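Local structure of glycosyl hydrolase family 2, TIM barrel domain protein (Parabacteroides merdae ATCC 43184, 6DXU) at residues 29-34 with 196-201; 108-113 with 140-145; 752-757 with 792-797. The protein probably hydrolyses beta-glucuronide conjugates, as a beta-glucuronidase of glycoside hydrolase family 2 from a human gut bacterium. All coordinates share one frame; numbering follows the deposited sequence.

Interaction 1 (29-34 with 196-201); sequences NKIRLT and LVYLPE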
loop_
_atom_site.group_PDB
_atom_site.type_symbol
_atom_site.label_atom_id
_atom_site.label_comp_id
_atom_site.label_asym_id
_atom_site.label_seq_id
_atom_site.Cartn_x
_atom_site.Cartn_y
_atom_site.Cartn_z
ATOM N N ASN D 29 33.334 -16.709 17.848
ATOM C CA ASN D 29 31.978 -17.167 17.564
ATOM C C ASN D 29 31.501 -16.734 16.184
ATOM O O ASN D 29 30.300 -16.860 15.874
ATOM C CB ASN D 29 31.034 -16.630 18.633
ATOM C CG ASN D 29 31.318 -15.187 18.956
ATOM O OD1 ASN D 29 32.475 -14.766 18.976
ATOM N ND2 ASN D 29 30.269 -14.410 19.182
ATOM N N LYS D 30 32.418 -16.215 15.366
ATOM C CA LYS D 30 32.133 -15.631 14.062
ATOM C C LYS D 30 32.637 -16.584 12.987
ATOM O O LYS D 30 33.837 -16.867 12.909
ATOM C CB LYS D 30 32.825 -14.278 13.942
ATOM C CG LYS D 30 32.432 -13.433 12.759
ATOM C CD LYS D 30 32.776 -11.983 13.061
ATOM C CE LYS D 30 32.200 -11.008 12.057
ATOM N NZ LYS D 30 31.899 -9.686 12.713
ATOM N N ILE D 31 31.729 -17.049 12.144
ATOM C CA ILE D 31 32.011 -18.108 11.189
ATOM C C ILE D 31 31.737 -17.583 9.792
ATOM O O ILE D 31 30.596 -17.216 9.479
ATOM C CB ILE D 31 31.172 -19.356 11.492
ATOM C CG1 ILE D 31 31.482 -19.824 12.916
ATOM C CG2 ILE D 31 31.435 -20.441 10.462
ATOM C CD1 ILE D 31 30.426 -20.717 13.515
ATOM N N ARG D 32 32.779 -17.509 8.967
ATOM C CA ARG D 32 32.574 -17.125 7.578
ATOM C C ARG D 32 31.844 -18.248 6.847
ATOM O O ARG D 32 32.305 -19.390 6.833
ATOM C CB ARG D 32 33.910 -16.818 6.913
ATOM C CG ARG D 32 34.447 -15.465 7.298
ATOM C CD ARG D 32 35.909 -15.301 6.855
ATOM N NE ARG D 32 36.410 -13.999 7.273
ATOM C CZ ARG D 32 37.655 -13.582 7.064
ATOM N NH1 ARG D 32 38.521 -14.372 6.439
ATOM N NH2 ARG D 32 38.028 -12.381 7.480
ATOM N N LEU D 33 30.705 -17.930 6.242
ATOM C CA LEU D 33 29.945 -18.916 5.476
ATOM C C LEU D 33 30.466 -18.900 4.048
ATOM O O LEU D 33 30.018 -18.121 3.213
ATOM C CB LEU D 33 28.453 -18.603 5.525
ATOM C CG LEU D 33 27.841 -18.610 6.916
ATOM C CD1 LEU D 33 26.363 -18.169 6.824
ATOM C CD2 LEU D 33 27.938 -20.023 7.473
ATOM N N THR D 34 31.443 -19.752 3.763
ATOM C CA THR D 34 32.036 -19.737 2.438
ATOM C C THR D 34 31.688 -20.947 1.591
ATOM O O THR D 34 31.611 -20.816 0.366
ATOM C CB THR D 34 33.561 -19.609 2.539
ATOM O OG1 THR D 34 34.079 -20.726 3.258
ATOM C CG2 THR D 34 33.940 -18.297 3.287
ATOM N N LEU D 196 28.154 -16.073 10.035
ATOM C CA LEU D 196 27.224 -16.594 11.017
ATOM C C LEU D 196 27.798 -16.249 12.381
ATOM O O LEU D 196 28.907 -16.674 12.713
ATOM C CB LEU D 196 27.043 -18.103 10.865
ATOM C CG LEU D 196 26.085 -18.744 11.876
ATOM C CD1 LEU D 196 24.690 -18.233 11.624
ATOM C CD2 LEU D 196 26.125 -20.265 11.750
ATOM N N VAL D 197 27.045 -15.496 13.177
ATOM C CA VAL D 197 27.541 -15.001 14.453
ATOM C C VAL D 197 26.667 -15.588 15.539
ATOM O O VAL D 197 25.471 -15.291 15.609
ATOM C CB VAL D 197 27.529 -13.465 14.519
ATOM C CG1 VAL D 197 28.071 -12.994 15.869
ATOM C CG2 VAL D 197 28.346 -12.881 13.369
ATOM N N TYR D 198 27.257 -16.420 16.384
ATOM C CA TYR D 198 26.570 -16.900 17.571
ATOM C C TYR D 198 26.840 -15.941 18.721
ATOM O O TYR D 198 27.995 -15.579 18.977
ATOM C CB TYR D 198 27.054 -18.298 17.943
ATOM C CG TYR D 198 26.722 -19.404 16.962
ATOM C CD1 TYR D 198 27.735 -20.114 16.319
ATOM C CD2 TYR D 198 25.396 -19.760 16.701
ATOM C CE1 TYR D 198 27.438 -21.146 15.442
ATOM C CE2 TYR D 198 25.091 -20.796 15.819
ATOM C CZ TYR D 198 26.123 -21.483 15.196
ATOM O OH TYR D 198 25.833 -22.519 14.329
ATOM N N LEU D 199 25.783 -15.556 19.428
ATOM C CA LEU D 199 25.884 -14.650 20.558
ATOM C C LEU D 199 25.241 -15.284 21.779
ATOM O O LEU D 199 24.292 -16.064 21.646
ATOM C CB LEU D 199 25.179 -13.311 20.269
ATOM C CG LEU D 199 25.759 -12.506 19.107
ATOM C CD1 LEU D 199 24.794 -11.370 18.786
ATOM C CD2 LEU D 199 27.155 -11.974 19.475
ATOM N N PRO D 200 25.719 -14.941 22.985
ATOM C CA PRO D 200 24.982 -15.313 24.201
ATOM C C PRO D 200 23.766 -14.413 24.370
ATOM O O PRO D 200 23.494 -13.579 23.501
ATOM C CB PRO D 200 26.012 -15.089 25.313
ATOM C CG PRO D 200 26.839 -13.938 24.795
ATOM C CD PRO D 200 26.908 -14.122 23.285
ATOM N N GLU D 201 23.053 -14.551 25.490
ATOM C CA GLU D 201 21.853 -13.745 25.727
ATOM C C GLU D 201 22.151 -12.253 25.667
ATOM O O GLU D 201 21.385 -11.484 25.076
ATOM C CB GLU D 201 21.244 -14.097 27.083
ATOM C CG GLU D 201 20.474 -15.399 27.085
ATOM C CD GLU D 201 20.000 -15.784 28.483
ATOM O OE1 GLU D 201 18.866 -16.287 28.596
ATOM O OE2 GLU D 201 20.744 -15.551 29.466
#

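Interaction 2 (108-113 with 140-145); sequences IVLDFD and VDITDA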
loop_
_atom_site.group_PDB
_atom_site.type_symbol
_atom_site.label_atom_id
_atom_site.label_comp_id
_atom_site.label_asym_id
_atom_site.label_seq_id
_atom_site.Cartn_x
_atom_site.Cartn_y
_atom_site.Cartn_z
ATOM N N ILE D 108 21.307 -16.232 17.017
ATOM C CA ILE D 108 21.904 -16.543 15.723
ATOM C C ILE D 108 21.766 -15.298 14.862
ATOM O O ILE D 108 20.638 -14.889 14.535
ATOM C CB ILE D 108 21.187 -17.724 15.042
ATOM C CG1 ILE D 108 21.061 -18.913 15.988
ATOM C CG2 ILE D 108 21.918 -18.137 13.776
ATOM C CD1 ILE D 108 19.974 -19.896 15.549
ATOM N N VAL D 109 22.889 -14.710 14.462
ATOM C CA VAL D 109 22.863 -13.477 13.690
ATOM C C VAL D 109 23.616 -13.704 12.385
ATOM O O VAL D 109 24.724 -14.257 12.385
ATOM C CB VAL D 109 23.460 -12.296 14.477
ATOM C CG1 VAL D 109 23.558 -11.070 13.601
ATOM C CG2 VAL D 109 22.611 -11.996 15.713
ATOM N N LEU D 110 23.021 -13.263 11.282
ATOM C CA LEU D 110 23.707 -13.198 9.999
ATOM C C LEU D 110 24.288 -11.803 9.858
ATOM O O LEU D 110 23.552 -10.817 9.909
ATOM C CB LEU D 110 22.755 -13.483 8.840
ATOM C CG LEU D 110 22.110 -14.863 8.756
ATOM C CD1 LEU D 110 21.046 -14.867 7.633
ATOM C CD2 LEU D 110 23.153 -15.941 8.544
ATOM N N ASP D 111 25.602 -11.721 9.688
ATOM C CA ASP D 111 26.313 -10.450 9.677
ATOM C C ASP D 111 26.917 -10.273 8.292
ATOM O O ASP D 111 27.848 -10.996 7.923
ATOM C CB ASP D 111 27.382 -10.438 10.775
ATOM C CG ASP D 111 28.242 -9.187 10.756
ATOM O OD1 ASP D 111 27.760 -8.134 10.296
ATOM O OD2 ASP D 111 29.398 -9.261 11.217
ATOM N N PHE D 112 26.390 -9.315 7.531
ATOM C CA PHE D 112 26.816 -9.066 6.152
ATOM C C PHE D 112 27.895 -7.987 6.158
ATOM O O PHE D 112 27.607 -6.827 6.463
ATOM C CB PHE D 112 25.633 -8.604 5.295
ATOM C CG PHE D 112 24.568 -9.654 5.065
ATOM C CD1 PHE D 112 23.608 -9.916 6.032
ATOM C CD2 PHE D 112 24.509 -10.354 3.865
ATOM C CE1 PHE D 112 22.618 -10.872 5.821
ATOM C CE2 PHE D 112 23.504 -11.321 3.643
ATOM C CZ PHE D 112 22.573 -11.577 4.622
ATOM N N ASP D 113 29.132 -8.351 5.782
ATOM C CA ASP D 113 30.153 -7.328 5.557
ATOM C C ASP D 113 29.751 -6.387 4.429
ATOM O O ASP D 113 30.159 -5.219 4.417
ATOM C CB ASP D 113 31.509 -7.964 5.222
ATOM C CG ASP D 113 32.245 -8.494 6.439
ATOM O OD1 ASP D 113 31.638 -8.566 7.529
ATOM O OD2 ASP D 113 33.438 -8.861 6.286
ATOM N N VAL D 140 21.093 -9.422 10.566
ATOM C CA VAL D 140 19.739 -9.919 10.790
ATOM C C VAL D 140 19.806 -10.980 11.881
ATOM O O VAL D 140 20.520 -11.976 11.729
ATOM C CB VAL D 140 19.123 -10.531 9.519
ATOM C CG1 VAL D 140 17.681 -10.966 9.799
ATOM C CG2 VAL D 140 19.188 -9.550 8.353
ATOM N N ASP D 141 19.051 -10.789 12.962
ATOM C CA ASP D 141 18.903 -11.833 13.983
ATOM C C ASP D 141 17.862 -12.830 13.482
ATOM O O ASP D 141 16.686 -12.492 13.361
ATOM C CB ASP D 141 18.465 -11.225 15.316
ATOM C CG ASP D 141 18.487 -12.222 16.470
ATOM O OD1 ASP D 141 18.225 -13.414 16.241
ATOM O OD2 ASP D 141 18.676 -11.797 17.638
ATOM N N ILE D 142 18.272 -14.067 13.203
ATOM C CA ILE D 142 17.349 -15.058 12.655
ATOM C C ILE D 142 16.930 -16.080 13.699
ATOM O O ILE D 142 16.322 -17.103 13.352
ATOM C CB ILE D 142 17.940 -15.754 11.417
ATOM C CG1 ILE D 142 19.224 -16.518 11.798
ATOM C CG2 ILE D 142 18.202 -14.732 10.339
ATOM C CD1 ILE D 142 19.774 -17.452 10.671
ATOM N N THR D 143 17.196 -15.803 14.980
ATOM C CA THR D 143 16.885 -16.761 16.040
ATOM C C THR D 143 15.429 -17.213 15.982
ATOM O O THR D 143 15.142 -18.414 16.011
ATOM C CB THR D 143 17.191 -16.160 17.412
ATOM O OG1 THR D 143 18.518 -15.623 17.421
ATOM C CG2 THR D 143 17.065 -17.239 18.490
ATOM N N ASP D 144 14.492 -16.259 15.926
ATOM C CA ASP D 144 13.073 -16.617 16.010
ATOM C C ASP D 144 12.607 -17.382 14.777
ATOM O O ASP D 144 11.847 -18.351 14.893
ATOM C CB ASP D 144 12.220 -15.368 16.213
ATOM C CG ASP D 144 12.411 -14.747 17.583
ATOM O OD1 ASP D 144 12.933 -15.436 18.486
ATOM O OD2 ASP D 144 12.058 -13.561 17.756
ATOM N N ALA D 145 13.054 -16.974 13.589
ATOM C CA ALA D 145 12.645 -17.688 12.382
ATOM C C ALA D 145 13.199 -19.103 12.359
ATOM O O ALA D 145 12.512 -20.040 11.932
ATOM C CB ALA D 145 13.094 -16.931 11.134
#

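Interaction 3 (752-757 with 792-797); sequences VQLIDK and VQAYNG. With BCN (bicine), chain L.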
loop_
_atom_site.group_PDB
_atom_site.type_symbol
_atom_site.label_atom_id
_atom_site.label_comp_id
_atom_site.label_asym_id
_atom_site.label_seq_id
_atom_site.Cartn_x
_atom_site.Cartn_y
_atom_site.Cartn_z
ATOM N N VAL D 752 51.690 -13.848 -29.398
ATOM C CA VAL D 752 51.382 -13.384 -30.744
ATOM C C VAL D 752 52.306 -12.218 -31.046
ATOM O O VAL D 752 52.474 -11.325 -30.207
ATOM C CB VAL D 752 49.911 -12.951 -30.870
ATOM C CG1 VAL D 752 49.637 -12.369 -32.253
ATOM C CG2 VAL D 752 48.990 -14.113 -30.564
ATOM N N GLN D 753 52.899 -12.216 -32.238
ATOM C CA GLN D 753 53.713 -11.094 -32.692
ATOM C C GLN D 753 53.209 -10.645 -34.056
ATOM O O GLN D 753 53.196 -11.431 -35.011
ATOM C CB GLN D 753 55.200 -11.469 -32.758
ATOM C CG GLN D 753 56.089 -10.362 -33.305
ATOM C CD GLN D 753 56.160 -9.149 -32.389
ATOM O OE1 GLN D 753 56.600 -9.258 -31.249
ATOM N NE2 GLN D 753 55.750 -7.988 -32.893
ATOM N N LEU D 754 52.812 -9.385 -34.153
ATOM C CA LEU D 754 52.438 -8.818 -35.441
ATOM C C LEU D 754 53.699 -8.486 -36.238
ATOM O O LEU D 754 54.630 -7.862 -35.721
ATOM C CB LEU D 754 51.584 -7.569 -35.242
ATOM C CG LEU D 754 50.207 -7.829 -34.637
ATOM C CD1 LEU D 754 49.640 -6.573 -33.979
ATOM C CD2 LEU D 754 49.260 -8.306 -35.725
ATOM N N ILE D 755 53.723 -8.898 -37.501
ATOM C CA ILE D 755 54.879 -8.706 -38.368
ATOM C C ILE D 755 54.393 -8.107 -39.675
ATOM O O ILE D 755 53.215 -8.204 -40.025
ATOM C CB ILE D 755 55.622 -10.023 -38.631
ATOM C CG1 ILE D 755 54.677 -11.024 -39.307
ATOM C CG2 ILE D 755 56.218 -10.578 -37.338
ATOM C CD1 ILE D 755 55.330 -12.339 -39.686
ATOM N N ASP D 756 55.311 -7.467 -40.397
ATOM C CA ASP D 756 54.940 -6.882 -41.675
ATOM C C ASP D 756 55.177 -7.908 -42.782
ATOM O O ASP D 756 55.565 -9.048 -42.524
ATOM C CB ASP D 756 55.698 -5.575 -41.915
ATOM C CG ASP D 756 57.201 -5.777 -42.153
ATOM O OD1 ASP D 756 57.688 -6.927 -42.280
ATOM O OD2 ASP D 756 57.901 -4.745 -42.194
ATOM N N LYS D 757 54.954 -7.492 -44.033
ATOM C CA LYS D 757 55.067 -8.407 -45.171
ATOM C C LYS D 757 56.470 -8.985 -45.336
ATOM O O LYS D 757 56.625 -10.031 -45.977
ATOM C CB LYS D 757 54.646 -7.691 -46.456
ATOM C CG LYS D 757 55.589 -6.581 -46.875
ATOM C CD LYS D 757 54.950 -5.679 -47.918
ATOM C CE LYS D 757 55.921 -4.604 -48.392
ATOM N NZ LYS D 757 55.301 -3.672 -49.383
ATOM N N VAL D 792 42.200 -7.787 -27.033
ATOM C CA VAL D 792 43.162 -6.886 -26.392
ATOM C C VAL D 792 43.959 -6.181 -27.480
ATOM O O VAL D 792 44.300 -6.783 -28.501
ATOM C CB VAL D 792 44.077 -7.657 -25.413
ATOM C CG1 VAL D 792 45.031 -8.616 -26.176
ATOM C CG2 VAL D 792 44.874 -6.689 -24.523
ATOM N N GLN D 793 44.246 -4.900 -27.265
ATOM C CA GLN D 793 45.140 -4.184 -28.168
ATOM C C GLN D 793 46.561 -4.683 -27.963
ATOM O O GLN D 793 46.962 -5.009 -26.843
ATOM C CB GLN D 793 45.083 -2.672 -27.920
ATOM C CG GLN D 793 43.868 -1.963 -28.495
ATOM C CD GLN D 793 43.933 -0.461 -28.263
ATOM O OE1 GLN D 793 45.008 0.079 -28.020
ATOM N NE2 GLN D 793 42.779 0.216 -28.305
ATOM N N ALA D 794 47.317 -4.777 -29.055
ATOM C CA ALA D 794 48.700 -5.216 -28.948
ATOM C C ALA D 794 49.515 -4.217 -28.130
ATOM O O ALA D 794 49.221 -3.019 -28.097
ATOM C CB ALA D 794 49.320 -5.374 -30.341
ATOM N N TYR D 795 50.536 -4.721 -27.457
ATOM C CA TYR D 795 51.536 -3.877 -26.810
ATOM C C TYR D 795 52.850 -4.077 -27.559
ATOM O O TYR D 795 53.456 -5.148 -27.483
ATOM C CB TYR D 795 51.670 -4.179 -25.320
ATOM C CG TYR D 795 51.391 -5.606 -24.903
ATOM C CD1 TYR D 795 50.077 -6.068 -24.687
ATOM C CD2 TYR D 795 52.431 -6.479 -24.691
ATOM C CE1 TYR D 795 49.846 -7.393 -24.284
ATOM C CE2 TYR D 795 52.213 -7.767 -24.300
ATOM C CZ TYR D 795 50.927 -8.225 -24.101
ATOM O OH TYR D 795 50.714 -9.524 -23.705
ATOM N N ASN D 796 53.255 -3.049 -28.307
ATOM C CA ASN D 796 54.441 -3.099 -29.164
ATOM C C ASN D 796 54.396 -4.301 -30.108
ATOM O O ASN D 796 55.378 -5.033 -30.295
ATOM C CB ASN D 796 55.710 -3.079 -28.319
ATOM C CG ASN D 796 55.803 -1.817 -27.476
ATOM O OD1 ASN D 796 55.780 -1.872 -26.252
ATOM N ND2 ASN D 796 55.881 -0.670 -28.140
ATOM N N GLY D 797 53.234 -4.478 -30.722
ATOM C CA GLY D 797 53.021 -5.521 -31.701
ATOM C C GLY D 797 52.867 -6.916 -31.147
ATOM O O GLY D 797 52.795 -7.867 -31.936
HETATM N N1 BCN L . 43.241 4.418 -27.305
HETATM C C1 BCN L . 43.035 5.016 -28.611
HETATM C C2 BCN L . 43.139 3.929 -29.678
HETATM O O21 BCN L . 43.604 2.802 -29.367
HETATM O O22 BCN L . 42.766 4.161 -30.860
HETATM C C3 BCN L . 44.530 4.872 -26.796
HETATM C C4 BCN L . 45.687 4.108 -27.446
HETATM O O4 BCN L . 45.490 2.726 -27.304
HETATM C C5 BCN L . 42.201 4.908 -26.400
HETATM C C6 BCN L . 41.062 3.895 -26.291
HETATM O O6 BCN L . 41.540 2.634 -26.680
#

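Interaction 1 (29-34 with 196-201)
The flat carboxamide of Asn29 points its ND2 at the backbone oxygen of Tyr198, which lies in the amide plane; the Tyr198 ring is met obliquely by Ile31. The bond from Asn29 ND2 to Tyr198 O is 2.6 Å long and nearly straight (171°). CG of Asn29 sits between its own backbone N and carbonyl carbon (chi1 43°), which swings the amide over to the neighbouring strand. The bond helps to fix the rotation of the amide, and OD1 has a weak bond to the backbone N of Ala27. It runs beside the backbone bond from Tyr198 N to Asn29 O (3.1 Å), so Asn29 both gives to and takes from Tyr198. At the ring, Ile31 CD1 comes to 3.6 Å from Tyr198 CE1. The Tyr198 hydroxyl is bonded to the backbone N of Asp100. Two more backbone bonds, Ile31 N to Leu196 O (2.9 Å) and Leu196 N to Ile31 O (2.8 Å), make Ile31 and Leu196 a hydrogen-bonded pair. Leu33 adds its methyl CD2, 4.0 Å from Leu196 CB. On the other face of the sheet Lys30 and Val197 form a non-hydrogen-bonded pair. Their side chains lie alongside and point the same way, with Lys30 CG 4.2 Å from Val197 CG2. Asn29 and Pro200 also reach Phe299 of strand 297-305. Short strand 30-32 thus pairs antiparallel with strand 194-199 as an outermost strand of a four-stranded sheet, consistent with the beta-sandwich sugar-binding domain of family 2 glycoside hydrolases.

Interaction 2 (108-113 with 140-145)
Thr143 OG1 accepts the backbone N-H of Ile108 at 2.9 Å, nearly straight at 170°. The same hydroxyl donates to Asp141 OD1 over a short 2.5 Å, using the syn lone pair of the carboxylate. Asp141 OD1 also takes the N-H of Thr143 (2.9 Å). This closes an Asx turn where strand 138-141 runs into helix 143-150, with Ile142 at the N-cap position. Two bonds therefore grip one carboxylate oxygen. The other, Asp141 OD2, is held by a salt bridge to Arg107 and by the hydroxyl of Tyr229, so the carboxylate is probably well fixed and negatively charged. Three main-chain bonds join the segments: Ile142 N to Ile108 O (2.8 Å), Leu110 N to Val140 O (2.8 Å) and Val140 N to Leu110 O (2.9 Å). The last two make Leu110 and Val140 an antiparallel hydrogen-bonded pair. Val109 and Asp141 make the non-hydrogen-bonded pair beside it, and their side chains cross at about a right angle on the face opposite Leu110 and Val140.

The packing gathers round Ile142. Its CG1 lies between the backbone N and the carbonyl carbon (chi1 62°), which carries CG1 and CD1 over to Ile108 CG2. CD1 also touches Leu110, and Ile142 CG2 meets Leu110 as well. The Ile142 side chain also touches Val123 and Val128, in strands of the six-stranded sheet, consistent with a core between the two sheets. Leu110 CD1 and Ile142 CG2 meet at 3.9 Å, and Ile108 CG2 lies 3.7 Å from Ile142 CG1.

Interaction 3 (752-757 with 792-797)
Leu754 N donates to Gly797 O, the single hydrogen bond between the segments. It is short (2.7 Å) and straight (177°), with the donor almost in line with the carbonyl. Gln753 NE2 also lies near Gly797 O, at 3.1 Å, but the angle is poor. Its amide N-H points instead at Leu754 O (3.0 Å, 178°), which lies in the amide plane. The bend at chi2 (67°) folds the side chain back for this. With an alanine here, Leu754 O would probably lose this side-chain partner and a gap would open beside Gly797. Gly797 has positive phi, and a CB there would clash with Gln753 NE2.

In the fold, residues 794-797 carry the chain from strand 791-793 to strand 798-804, between the two four-stranded antiparallel sheets of a C-terminal beta-sandwich.

Apolar contact is slight: Leu754 CD1 meets Ala794 CB at 3.8 Å, and both side chains touch Ile769 of strand 768-775.

Ligand contacts belong to Gln793. Its NE2 makes weak hydrogen bonds to bicine O21 (2.9 Å) and O6 (3.2 Å). Arg523 binds both Gln793 OE1 and the bicine.

How the interactions relate
Interactions 1 and 2 belong to one sheet, their centres 9 Å apart. Strands 194-199 and 107-112 are neighbours there and join them: Val197 N lies 2.7 Å from Val109 O, a probable hydrogen bond. A salt bridge spans the same sheet, from Lys30 NZ to Asp111 OD2 (2.9 Å), and passes over Val197. On the other face Leu196 CD1 packs on Ile108 CG2 at 3.5 Å. Interaction 3 stands apart, across the centre of the chain. Its centre is about 53 Å from that of interaction 1 and 55 Å from that of interaction 2. It alone of the three reaches a bicine pocket, which Gln793 shares with Arg523, Asp562, Trp563 and Asp603.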